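Local atomic coordinates of aromatic-amino-acid:2-oxoglutarate transaminase (Candida albicans, PDB entry 6HND), a protein that probably transfers amino groups between aromatic amino acids or 2-aminoadipate and 2-oxo acids, using pyridoxal 5'-phosphate as cofactor. Residues B[495-498]-B[499-503]. Numbering follows the deposited sequence.
Sequences LANN and DEEIL
With CG of Asn498 lodged between its backbone N and carbonyl carbon (chi1 52°), the amide oxygen turns back over the first turn of helix 499-518, while Glu501, its CG beside the backbone N and its chain extended beyond, reaches back to the loop residue Asn497. The loop from strand 488-492 thus ends in a classical N-cap: Asn498 OD1 accepts from Glu501 N at 3.0 Å, the donor tilted 16° from the carbonyl plane. The carbonyl oxygen of Asn498 begins the helical bonding, though weakly, with Ile502 N 3.3 Å from Asn498 O.

Glu501 grips not the cap residue but Asn497, one residue before it, by two N-H groups. Its OE1 accepts from Asn497 N at 2.9 Å, the donor standing above the carboxylate plane, whereas its OE2 offers the syn lone pair to Asn497 ND2 at 3.1 Å. That second bond is nearly straight (173°) and lies in the amide plane, with the amide and carboxylate planes nearly perpendicular. Next to the polar bridge, Ala496 CB packs on Ile502 CG1 at 3.6 Å, and Ile502 also touches Arg409 of helix 392-418.

At the dimer interface, Asn497 OD1 is hydrogen-bonded to Asn47 of the second subunit, so both ends of this amide are engaged and its rotation is probably fixed. The Glu501 carboxylate, gripped by backbone and side-chain N-H groups and lying near the helix N-terminus, is probably stabilised in its ionised form.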
loop_
_atom_site.group_PDB
_atom_site.type_symbol
_atom_site.label_atom_id
_atom_site.label_comp_id
_atom_site.label_asym_id
_atom_site.label_seq_id
_atom_site.Cartn_x
_atom_site.Cartn_y
_atom_site.Cartn_z
ATOM N N LEU B 495 15.250 -20.042 3.982
ATOM C CA LEU B 495 14.018 -20.494 4.681
ATOM C C LEU B 495 14.380 -21.510 5.779
ATOM O O LEU B 495 13.749 -21.489 6.844
ATOM C CB LEU B 495 13.006 -21.073 3.677
ATOM C CG LEU B 495 11.586 -20.485 3.741
ATOM C CD1 LEU B 495 10.586 -21.427 3.110
ATOM C CD2 LEU B 495 11.133 -20.126 5.167
ATOM N N ALA B 496 15.357 -22.374 5.542
ATOM C CA ALA B 496 15.676 -23.507 6.440
ATOM C C ALA B 496 15.786 -23.014 7.887
ATOM O O ALA B 496 16.301 -21.922 8.062
ATOM C CB ALA B 496 16.965 -24.136 5.978
ATOM N N ASN B 497 15.366 -23.826 8.861
ATOM C CA ASN B 497 15.414 -23.547 10.332
ATOM C C ASN B 497 16.823 -23.785 10.897
ATOM O O ASN B 497 17.167 -23.138 11.894
ATOM C CB ASN B 497 14.405 -24.397 11.120
ATOM C CG ASN B 497 12.975 -24.126 10.713
ATOM O OD1 ASN B 497 12.477 -23.016 10.887
ATOM N ND2 ASN B 497 12.306 -25.117 10.150
ATOM N N ASN B 498 17.608 -24.673 10.286
ATOM C CA ASN B 498 18.905 -25.138 10.845
ATOM C C ASN B 498 19.768 -25.799 9.756
ATOM O O ASN B 498 19.254 -26.137 8.654
ATOM C CB ASN B 498 18.690 -26.070 12.058
ATOM C CG ASN B 498 17.728 -27.216 11.793
ATOM O OD1 ASN B 498 17.971 -28.037 10.908
ATOM N ND2 ASN B 498 16.625 -27.280 12.533
ATOM N N ASP B 499 21.039 -25.996 10.093
ATOM C CA ASP B 499 22.086 -26.652 9.273
ATOM C C ASP B 499 21.627 -28.050 8.851
ATOM O O ASP B 499 21.934 -28.448 7.712
ATOM C CB ASP B 499 23.399 -26.741 10.060
ATOM C CG ASP B 499 23.976 -25.401 10.483
ATOM O OD1 ASP B 499 23.456 -24.380 10.051
ATOM O OD2 ASP B 499 24.940 -25.403 11.243
ATOM N N GLU B 500 20.949 -28.782 9.736
ATOM C CA GLU B 500 20.479 -30.166 9.447
ATOM C C GLU B 500 19.536 -30.128 8.230
ATOM O O GLU B 500 19.680 -30.985 7.319
ATOM C CB GLU B 500 19.827 -30.800 10.686
ATOM C CG GLU B 500 20.801 -31.058 11.834
ATOM C CD GLU B 500 21.255 -29.828 12.616
ATOM O OE1 GLU B 500 20.378 -29.031 13.028
ATOM O OE2 GLU B 500 22.490 -29.661 12.813
ATOM N N GLU B 501 18.627 -29.148 8.173
ATOM C CA GLU B 501 17.663 -29.031 7.045
ATOM C C GLU B 501 18.416 -28.681 5.766
ATOM O O GLU B 501 18.006 -29.163 4.704
ATOM C CB GLU B 501 16.576 -28.024 7.337
ATOM C CG GLU B 501 15.542 -28.548 8.311
ATOM C CD GLU B 501 14.543 -27.490 8.740
ATOM O OE1 GLU B 501 14.458 -26.437 8.033
ATOM O OE2 GLU B 501 13.873 -27.708 9.782
ATOM N N ILE B 502 19.490 -27.893 5.861
ATOM C CA ILE B 502 20.262 -27.484 4.652
ATOM C C ILE B 502 21.005 -28.700 4.102
ATOM O O ILE B 502 20.905 -28.937 2.875
ATOM C CB ILE B 502 21.195 -26.306 4.955
ATOM C CG1 ILE B 502 20.344 -25.054 5.201
ATOM C CG2 ILE B 502 22.209 -26.135 3.828
ATOM C CD1 ILE B 502 21.094 -23.876 5.740
ATOM N N LEU B 503 21.688 -29.458 4.972
ATOM C CA LEU B 503 22.461 -30.650 4.524
ATOM C C LEU B 503 21.471 -31.628 3.901
ATOM O O LEU B 503 21.772 -32.132 2.831
ATOM C CB LEU B 503 23.265 -31.261 5.683
ATOM C CG LEU B 503 24.399 -30.370 6.215
ATOM C CD1 LEU B 503 24.993 -30.928 7.505
ATOM C CD2 LEU B 503 25.491 -30.164 5.173
#